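Local coordinates for protein dipeptidase (Streptococcus thermophilus, PDB 3PEB) that probably acts as a manganese-dependent M24B-family peptidase, represented here by its N-terminal creatinase/prolidase-type domain, at residues S5-I10 and M45-Y50; S19-V24 and T117-R122; P74-V79 and A90-T95. All blocks are in the same frame, centred on the assembly; numbering follows the deposited sequence. Where two conformers were deposited one is given.

The three contacts illustrate how one mixed beta sheet is covered from two sides in this creatinase/prolidase-type N-terminal domain. Contact 1 lays helix 6-16 on one face of strand 46-50; contacts 2 and 3 belong to the other face, where Phe119 and Leu92 touch each other. Their centres lie about 13 Å (1 and 2), 15 Å (1 and 3) and 14 Å (2 and 3) apart. Strands 46-50 and 21-24 are neighbours, so contacts 1 and 2 share the middle of the sheet. Along the chain their segments alternate, whereas contact 3 follows contact 1 and is nested within the loop that contact 2 closes, which knits early and late parts of the domain together.

Contact 1: residues S5-I10 and M45-Y50; sequences SKLDRI and MFLFVY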
loop_
_atom_site.group_PDB
_atom_site.type_symbol
_atom_site.label_atom_id
_atom_site.label_comp_id
_atom_site.label_asym_id
_atom_site.label_seq_id
_atom_site.Cartn_x
_atom_site.Cartn_y
_atom_site.Cartn_z
ATOM N N SER A 5 3.274 13.095 -11.292
ATOM C CA SER A 5 2.998 13.075 -9.869
ATOM C C SER A 5 3.916 12.037 -9.194
ATOM O O SER A 5 4.597 11.242 -9.860
ATOM C CB SER A 5 1.539 12.695 -9.619
ATOM O OG SER A 5 1.334 11.318 -9.962
ATOM N N LYS A 6 3.937 12.051 -7.870
ATOM C CA LYS A 6 4.768 11.088 -7.149
ATOM C C LYS A 6 4.224 9.663 -7.342
ATOM O O LYS A 6 4.991 8.715 -7.450
ATOM C CB LYS A 6 4.828 11.458 -5.666
ATOM C CG LYS A 6 5.592 12.761 -5.387
ATOM C CD LYS A 6 5.403 13.152 -3.941
ATOM C CE LYS A 6 5.850 14.560 -3.584
ATOM N NZ LYS A 6 5.277 14.908 -2.219
ATOM N N LEU A 7 2.901 9.512 -7.391
ATOM C CA LEU A 7 2.299 8.206 -7.700
ATOM C C LEU A 7 2.587 7.754 -9.140
ATOM O O LEU A 7 2.766 6.554 -9.369
ATOM C CB LEU A 7 0.795 8.214 -7.411
ATOM C CG LEU A 7 0.441 8.266 -5.930
ATOM C CD1 LEU A 7 -1.069 8.527 -5.701
ATOM C CD2 LEU A 7 0.892 6.967 -5.211
ATOM N N ASP A 8 2.640 8.694 -10.088
ATOM C CA ASP A 8 3.081 8.400 -11.475
ATOM C C ASP A 8 4.505 7.822 -11.491
ATOM O O ASP A 8 4.801 6.903 -12.250
ATOM C CB ASP A 8 3.080 9.642 -12.370
ATOM C CG ASP A 8 1.678 10.155 -12.728
ATOM O OD1 ASP A 8 0.665 9.421 -12.654
ATOM O OD2 ASP A 8 1.607 11.349 -13.062
ATOM N N ARG A 9 5.383 8.376 -10.649
ATOM C CA ARG A 9 6.773 7.938 -10.586
ATOM C C ARG A 9 6.859 6.524 -10.023
ATOM O O ARG A 9 7.649 5.735 -10.485
ATOM C CB ARG A 9 7.630 8.891 -9.747
ATOM C CG ARG A 9 7.997 10.181 -10.456
ATOM C CD ARG A 9 9.197 10.847 -9.798
ATOM N NE ARG A 9 8.799 11.865 -8.844
ATOM C CZ ARG A 9 9.575 12.336 -7.872
ATOM N NH1 ARG A 9 10.808 11.872 -7.705
ATOM N NH2 ARG A 9 9.109 13.274 -7.061
ATOM N N ILE A 10 6.032 6.214 -9.020
ATOM C CA ILE A 10 5.962 4.843 -8.473
ATOM C C ILE A 10 5.499 3.895 -9.572
ATOM O O ILE A 10 6.066 2.818 -9.742
ATOM C CB ILE A 10 5.011 4.710 -7.256
ATOM C CG1 ILE A 10 5.570 5.489 -6.055
ATOM C CG2 ILE A 10 4.801 3.190 -6.895
ATOM C CD1 ILE A 10 6.677 4.739 -5.250
HETATM N N MSE A 45 -2.195 -0.291 8.099
HETATM C CA MSE A 45 -2.424 0.676 7.017
HETATM C C MSE A 45 -1.517 0.264 5.875
HETATM O O MSE A 45 -0.327 0.040 6.085
HETATM C CB MSE A 45 -2.069 2.096 7.432
HETATM C CG MSE A 45 -2.238 3.089 6.314
HETATM SE SE MSE A 45 -1.980 4.971 6.712
HETATM C CE MSE A 45 -0.050 4.939 7.068
ATOM N N PHE A 46 -2.083 0.193 4.674
ATOM C CA PHE A 46 -1.320 -0.079 3.453
ATOM C C PHE A 46 -1.892 0.757 2.313
ATOM O O PHE A 46 -3.107 0.801 2.128
ATOM C CB PHE A 46 -1.420 -1.538 3.031
ATOM C CG PHE A 46 -0.840 -2.507 4.014
ATOM C CD1 PHE A 46 0.517 -2.613 4.192
ATOM C CD2 PHE A 46 -1.675 -3.333 4.766
ATOM C CE1 PHE A 46 1.050 -3.531 5.119
ATOM C CE2 PHE A 46 -1.145 -4.259 5.685
ATOM C CZ PHE A 46 0.221 -4.324 5.864
ATOM N N LEU A 47 -1.001 1.390 1.550
ATOM C CA LEU A 47 -1.377 2.024 0.299
ATOM C C LEU A 47 -0.965 1.088 -0.817
ATOM O O LEU A 47 0.226 0.751 -0.968
ATOM C CB LEU A 47 -0.701 3.381 0.155
ATOM C CG LEU A 47 -0.854 4.102 -1.197
ATOM C CD1 LEU A 47 -2.283 4.631 -1.325
ATOM C CD2 LEU A 47 0.200 5.230 -1.294
ATOM N N PHE A 48 -1.951 0.702 -1.612
ATOM C CA PHE A 48 -1.752 -0.225 -2.736
ATOM C C PHE A 48 -1.677 0.581 -4.026
ATOM O O PHE A 48 -2.688 1.114 -4.490
ATOM C CB PHE A 48 -2.909 -1.245 -2.772
ATOM C CG PHE A 48 -2.993 -2.092 -1.554
ATOM C CD1 PHE A 48 -2.111 -3.141 -1.371
ATOM C CD2 PHE A 48 -3.954 -1.842 -0.559
ATOM C CE1 PHE A 48 -2.153 -3.936 -0.215
ATOM C CE2 PHE A 48 -4.005 -2.627 0.611
ATOM C CZ PHE A 48 -3.143 -3.669 0.794
ATOM N N VAL A 49 -0.461 0.733 -4.567
ATOM C CA VAL A 49 -0.245 1.456 -5.785
ATOM C C VAL A 49 -0.067 0.450 -6.919
ATOM O O VAL A 49 1.010 -0.099 -7.132
ATOM C CB VAL A 49 0.969 2.445 -5.725
ATOM C CG1 VAL A 49 0.984 3.297 -7.007
ATOM C CG2 VAL A 49 0.890 3.338 -4.467
ATOM N N TYR A 50 -1.156 0.193 -7.621
ATOM C CA TYR A 50 -1.120 -0.651 -8.804
ATOM C C TYR A 50 -0.433 -0.004 -9.999
ATOM O O TYR A 50 -0.502 1.217 -10.218
ATOM C CB TYR A 50 -2.515 -1.071 -9.199
ATOM C CG TYR A 50 -3.155 -2.095 -8.281
ATOM C CD1 TYR A 50 -2.855 -3.454 -8.396
ATOM C CD2 TYR A 50 -4.066 -1.707 -7.297
ATOM C CE1 TYR A 50 -3.437 -4.388 -7.579
ATOM C CE2 TYR A 50 -4.675 -2.629 -6.483
ATOM C CZ TYR A 50 -4.340 -3.975 -6.604
ATOM O OH TYR A 50 -4.955 -4.907 -5.824
#
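Helix-on-sheet packing in the alpha/beta creatinase/prolidase N-terminal domain is exemplified by Leu7 and Ile10, one turn of helix 6-16, resting on Val49 and Leu47 of strand 46-50, an inner strand of the mixed sheet. The axes of the segments 6-10 and 46-50 approach to 9.2 Å at an angle of 64°, and the contact is wholly apolar. Val49 is the hub, touching both helix residues. Its CG2 meets Leu7 alone, at 3.7 Å from Leu7 CD2, while Val49 CG1 packs on Ile10 CG2 at 3.8 Å and, more loosely, on Leu7 CD2. The valine torsion (chi1 -172°) sets CG1 opposite the backbone N and CG2 on the N side, turning the two methyls to the two helix residues. Ile10 meets Val49 almost at a right angle, using its gamma branch methyl, whereas the Leu7 side chain reaches over slantwise by the end of one branch. The same Leu7 CD2 also lies 4.3 Å from Leu47 CD2, a looser touch two residues earlier in the strand. Helices 127-133 and 27-34 also pack on Ile10, and a bound 2-[N-cyclohexylamino]ethane sulfonic acid, probably from the crystallisation liquor, sits beside Leu7. The helix begins with a capping box. Ser5 OG accepts from Asp8 N at 2.9 Å, tying up an amide of the first turn, and Asp8 OD1 forms a salt bridge with Arg11. The reciprocal bond runs from Ser5 N to Asp8 OD2, 3.0 Å and nearly straight, with the donor 41° out of the carboxylate plane.

Contact 2: residues S19-V24 and T117-R122; sequences SGLAIV and TVFEGR. With NA (sodium ion), chain M.
The ring of Phe119 lies between two aliphatic groups, with Ile23 CD1 over one face and Val118 CG1 over the opposite face, each displaced toward the rim. Ile23 makes a CH-pi contact, its CD1 standing 4.0 Å from the centroid of the Phe119 ring and 27° off the normal. On the same side as Ile23, Leu21 CD2 comes in obliquely and reaches Phe119 CE1 at 3.5 Å. Leu21 and Ile23, two residues apart on strand 21-24, both face this way, and the extended end of Ile23 (chi2 177°) carries CD1 out to the ring. Ile100 and Leu92 add to the surroundings of Phe119, so the ring packs between the sheet and the turn after helix 109-118.

The backbone of the same residue does different work. Phe119 O binds a sodium ion at 2.3 Å, and Gln116 O and three waters complete the five ligands. Water 1 donates to Glu120 OE1 at 3.0 Å, and water 2 donates to Gly121 O at 2.9 Å, so a second shell from the adjoining residues orients two of the three waters. All the direct ligands are carbonyl or water oxygens, and the nearby carboxylate acts through water. One residue therefore joins two chemistries: its ring is buried in an apolar core, while its carbonyl and the neighbouring helix end would probably offer a cation a favourable electrostatic setting.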
loop_
_atom_site.group_PDB
_atom_site.type_symbol
_atom_site.label_atom_id
_atom_site.label_comp_id
_atom_site.label_asym_id
_atom_site.label_seq_id
_atom_site.Cartn_x
_atom_site.Cartn_y
_atom_site.Cartn_z
ATOM N N SER A 19 6.591 -5.229 -12.399
ATOM C CA SER A 19 5.787 -5.407 -11.214
ATOM C C SER A 19 4.433 -4.763 -11.333
ATOM O O SER A 19 4.316 -3.597 -11.728
ATOM C CB SER A 19 6.515 -4.800 -10.003
ATOM O OG SER A 19 5.694 -4.816 -8.852
ATOM N N GLY A 20 3.395 -5.491 -10.917
ATOM C CA GLY A 20 2.035 -4.980 -10.997
ATOM C C GLY A 20 1.568 -4.172 -9.797
ATOM O O GLY A 20 0.484 -3.585 -9.839
ATOM N N LEU A 21 2.369 -4.111 -8.736
ATOM C CA LEU A 21 1.900 -3.519 -7.499
ATOM C C LEU A 21 3.015 -3.114 -6.552
ATOM O O LEU A 21 3.963 -3.900 -6.319
ATOM C CB LEU A 21 0.988 -4.512 -6.762
ATOM C CG LEU A 21 0.457 -4.099 -5.360
ATOM C CD1 LEU A 21 -0.531 -2.926 -5.405
ATOM C CD2 LEU A 21 -0.224 -5.313 -4.681
ATOM N N ALA A 22 2.897 -1.905 -5.995
ATOM C CA ALA A 22 3.688 -1.517 -4.817
ATOM C C ALA A 22 2.770 -1.479 -3.594
ATOM O O ALA A 22 1.677 -0.898 -3.634
ATOM C CB ALA A 22 4.373 -0.117 -4.991
ATOM N N ILE A 23 3.253 -2.042 -2.493
ATOM C CA ILE A 23 2.548 -1.969 -1.212
ATOM C C ILE A 23 3.376 -1.081 -0.313
ATOM O O ILE A 23 4.476 -1.453 0.103
ATOM C CB ILE A 23 2.362 -3.371 -0.548
ATOM C CG1 ILE A 23 1.590 -4.295 -1.485
ATOM C CG2 ILE A 23 1.620 -3.221 0.823
ATOM C CD1 ILE A 23 1.419 -5.752 -0.956
ATOM N N VAL A 24 2.839 0.101 -0.026
ATOM C CA VAL A 24 3.510 1.116 0.758
ATOM C C VAL A 24 2.953 1.039 2.173
ATOM O O VAL A 24 1.737 1.107 2.369
ATOM C CB VAL A 24 3.295 2.524 0.126
ATOM C CG1 VAL A 24 3.908 3.649 0.995
ATOM C CG2 VAL A 24 3.918 2.573 -1.290
ATOM N N THR A 117 -0.256 -13.960 3.199
ATOM C CA THR A 117 -1.490 -14.747 3.196
ATOM C C THR A 117 -2.508 -14.205 2.158
ATOM O O THR A 117 -3.417 -14.926 1.760
ATOM C CB THR A 117 -2.191 -14.840 4.559
ATOM O OG1 THR A 117 -2.672 -13.553 4.948
ATOM C CG2 THR A 117 -1.260 -15.436 5.652
ATOM N N VAL A 118 -2.361 -12.941 1.776
ATOM C CA VAL A 118 -3.269 -12.273 0.832
ATOM C C VAL A 118 -2.751 -12.419 -0.609
ATOM O O VAL A 118 -3.498 -12.774 -1.525
ATOM C CB VAL A 118 -3.422 -10.793 1.214
ATOM C CG1 VAL A 118 -4.301 -10.011 0.197
ATOM C CG2 VAL A 118 -4.016 -10.638 2.629
ATOM N N PHE A 119 -1.470 -12.120 -0.808
ATOM C CA PHE A 119 -0.883 -12.005 -2.138
ATOM C C PHE A 119 -0.094 -13.205 -2.546
ATOM O O PHE A 119 0.745 -13.684 -1.787
ATOM C CB PHE A 119 0.013 -10.769 -2.219
ATOM C CG PHE A 119 -0.746 -9.489 -2.081
ATOM C CD1 PHE A 119 -1.408 -8.931 -3.175
ATOM C CD2 PHE A 119 -0.879 -8.881 -0.850
ATOM C CE1 PHE A 119 -2.125 -7.780 -3.033
ATOM C CE2 PHE A 119 -1.613 -7.715 -0.698
ATOM C CZ PHE A 119 -2.245 -7.159 -1.780
ATOM N N GLU A 120 -0.393 -13.671 -3.751
ATOM C CA GLU A 120 0.367 -14.705 -4.421
ATOM C C GLU A 120 1.359 -13.981 -5.321
ATOM O O GLU A 120 0.957 -13.315 -6.312
ATOM C CB GLU A 120 -0.559 -15.583 -5.273
ATOM C CG GLU A 120 0.145 -16.733 -6.016
ATOM C CD GLU A 120 0.512 -17.911 -5.114
ATOM O OE1 GLU A 120 0.207 -17.885 -3.893
ATOM O OE2 GLU A 120 1.107 -18.874 -5.647
ATOM N N GLY A 121 2.627 -14.067 -4.950
ATOM C CA GLY A 121 3.713 -13.562 -5.769
ATOM C C GLY A 121 4.993 -13.352 -4.987
ATOM O O GLY A 121 5.051 -13.596 -3.775
ATOM N N ARG A 122 6.002 -12.879 -5.702
ATOM C CA ARG A 122 7.341 -12.677 -5.198
ATOM C C ARG A 122 7.506 -11.229 -4.785
ATOM O O ARG A 122 7.160 -10.312 -5.548
ATOM C CB ARG A 122 8.355 -12.986 -6.311
ATOM C CG ARG A 122 9.782 -12.807 -5.857
ATOM C CD ARG A 122 10.775 -13.337 -6.861
ATOM N NE ARG A 122 11.157 -12.317 -7.838
ATOM C CZ ARG A 122 10.880 -12.353 -9.138
ATOM N NH1 ARG A 122 10.196 -13.362 -9.674
ATOM N NH2 ARG A 122 11.306 -11.366 -9.919
HETATM NA NA NA M . 1.757 -15.524 -0.802
HETATM O O HOH W 1 -0.437 -16.746 -1.234
HETATM O O HOH W 2 3.736 -14.194 -1.230
HETATM O O HOH W 3 2.546 -17.388 0.382
#

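Contact 3: residues P74-V79 and A90-T95; sequences PVFGYV and AGLAST. With EDO (1,2-ethanediol), chain H; EDO (1,2-ethanediol), chain C.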
loop_
_atom_site.group_PDB
_atom_site.type_symbol
_atom_site.label_atom_id
_atom_site.label_comp_id
_atom_site.label_asym_id
_atom_site.label_seq_id
_atom_site.Cartn_x
_atom_site.Cartn_y
_atom_site.Cartn_z
ATOM N N PRO A 74 -10.080 5.137 -4.024
ATOM C CA PRO A 74 -10.826 4.424 -2.992
ATOM C C PRO A 74 -10.072 4.218 -1.656
ATOM O O PRO A 74 -8.881 3.925 -1.642
ATOM C CB PRO A 74 -11.092 3.065 -3.638
ATOM C CG PRO A 74 -11.218 3.406 -5.133
ATOM C CD PRO A 74 -10.110 4.411 -5.315
ATOM N N VAL A 75 -10.802 4.412 -0.567
ATOM C CA VAL A 75 -10.299 4.166 0.795
ATOM C C VAL A 75 -11.245 3.129 1.407
ATOM O O VAL A 75 -12.483 3.245 1.295
ATOM C CB VAL A 75 -10.309 5.433 1.634
ATOM C CG1 VAL A 75 -9.824 5.120 3.069
ATOM C CG2 VAL A 75 -9.425 6.525 0.994
ATOM N N PHE A 76 -10.678 2.113 2.053
ATOM C CA PHE A 76 -11.468 1.154 2.782
ATOM C C PHE A 76 -10.780 0.784 4.088
ATOM O O PHE A 76 -9.603 1.098 4.279
ATOM C CB PHE A 76 -11.873 -0.067 1.958
ATOM C CG PHE A 76 -10.748 -1.011 1.576
ATOM C CD1 PHE A 76 -9.646 -0.589 0.870
ATOM C CD2 PHE A 76 -10.853 -2.366 1.887
ATOM C CE1 PHE A 76 -8.644 -1.490 0.503
ATOM C CE2 PHE A 76 -9.876 -3.286 1.476
ATOM C CZ PHE A 76 -8.779 -2.857 0.804
ATOM N N GLY A 77 -11.540 0.207 4.989
ATOM C CA GLY A 77 -11.006 -0.090 6.343
ATOM C C GLY A 77 -11.589 -1.254 7.106
ATOM O O GLY A 77 -12.355 -2.049 6.581
ATOM N N TYR A 78 -11.205 -1.349 8.393
ATOM C CA TYR A 78 -11.629 -2.435 9.224
ATOM C C TYR A 78 -11.797 -1.929 10.668
ATOM O O TYR A 78 -11.029 -1.047 11.109
ATOM C CB TYR A 78 -10.623 -3.591 9.187
ATOM C CG TYR A 78 -9.327 -3.429 9.960
ATOM C CD1 TYR A 78 -8.350 -2.519 9.545
ATOM C CD2 TYR A 78 -9.055 -4.219 11.096
ATOM C CE1 TYR A 78 -7.167 -2.387 10.232
ATOM C CE2 TYR A 78 -7.867 -4.085 11.807
ATOM C CZ TYR A 78 -6.914 -3.171 11.341
ATOM O OH TYR A 78 -5.723 -3.021 11.979
ATOM N N VAL A 79 -12.830 -2.449 11.334
ATOM C CA VAL A 79 -13.018 -2.281 12.782
ATOM C C VAL A 79 -12.273 -3.417 13.511
ATOM O O VAL A 79 -11.906 -4.429 12.896
ATOM C CB VAL A 79 -14.519 -2.218 13.186
ATOM C CG1 VAL A 79 -15.154 -0.873 12.700
ATOM C CG2 VAL A 79 -15.305 -3.428 12.665
ATOM N N ALA A 90 -10.750 -9.379 0.608
ATOM C CA ALA A 90 -12.115 -9.214 0.135
ATOM C C ALA A 90 -12.288 -7.890 -0.621
ATOM O O ALA A 90 -13.108 -7.797 -1.543
ATOM C CB ALA A 90 -13.115 -9.305 1.316
ATOM N N GLY A 91 -11.508 -6.877 -0.262
ATOM C CA GLY A 91 -11.659 -5.551 -0.880
ATOM C C GLY A 91 -10.880 -5.307 -2.169
ATOM O O GLY A 91 -11.280 -4.469 -2.982
ATOM N N LEU A 92 -9.788 -6.030 -2.375
ATOM C CA LEU A 92 -8.977 -5.827 -3.560
ATOM C C LEU A 92 -9.358 -6.857 -4.620
ATOM O O LEU A 92 -9.332 -8.048 -4.359
ATOM C CB LEU A 92 -7.499 -5.959 -3.225
ATOM C CG LEU A 92 -6.886 -4.967 -2.238
ATOM C CD1 LEU A 92 -5.409 -5.335 -2.021
ATOM C CD2 LEU A 92 -7.039 -3.493 -2.725
ATOM N N ALA A 93 -9.641 -6.407 -5.830
ATOM C CA ALA A 93 -9.906 -7.327 -6.952
ATOM C C ALA A 93 -8.690 -8.142 -7.350
ATOM O O ALA A 93 -8.797 -9.337 -7.700
ATOM C CB ALA A 93 -10.408 -6.557 -8.163
ATOM N N SER A 94 -7.519 -7.522 -7.296
ATOM C CA SER A 94 -6.357 -8.185 -7.805
ATOM C C SER A 94 -5.347 -8.454 -6.683
ATOM O O SER A 94 -4.760 -7.525 -6.140
ATOM C CB SER A 94 -5.719 -7.339 -8.876
ATOM O OG SER A 94 -4.564 -7.976 -9.365
ATOM N N THR A 95 -5.142 -9.732 -6.387
ATOM C CA THR A 95 -4.135 -10.143 -5.417
ATOM C C THR A 95 -3.161 -11.186 -5.973
ATOM O O THR A 95 -2.312 -11.660 -5.247
ATOM C CB THR A 95 -4.804 -10.675 -4.153
ATOM O OG1 THR A 95 -5.626 -11.797 -4.487
ATOM C CG2 THR A 95 -5.656 -9.575 -3.482
HETATM C C1 EDO H . -8.747 -11.928 -4.817
HETATM O O1 EDO H . -8.129 -11.723 -6.093
HETATM C C2 EDO H . -8.934 -10.574 -4.155
HETATM O O2 EDO H . -10.298 -10.324 -3.771
HETATM C C1 EDO C . -10.783 -0.713 -2.673
HETATM O O1 EDO C . -10.709 -1.405 -3.927
HETATM C C2 EDO C . -12.230 -0.570 -2.221
HETATM O O2 EDO C . -12.753 -1.883 -2.010
#
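Phe76, on the outermost strand 75-78, and Gly91, the last residue of helix 84-91, face each other with their CA atoms 7.6 Å apart, just before the chain leaves helical geometry at Leu92. The Phe76 ring bridges this gap. Its CE2 reaches Gly91 CA at 3.7 Å, where bare glycine backbone lets the ring come close to the helix. Next to it, Phe76 CZ lies 4.0 Å from Leu92 CD2, and the two side chains cross at about a right angle. Beyond the ring, Phe58 packs edge-to-face, and Leu92 continues inward to Phe48, Tyr50 and Phe119.

A 1,2-ethanediol, probably from the crystallisation liquor, has its O2 over one face of the Phe76 ring. Its O2 and O1 both donate to Gly91 O, at 3.1 Å and 3.3 Å, so this carbonyl at the helix end accepts two bonds. The strand and helix joined here form the first half of a beta-alpha-beta crossover, in which helix 84-91 links parallel strands 75-78 and 96-102, not adjacent but with three strands between them, across the sheet of this alpha/beta domain.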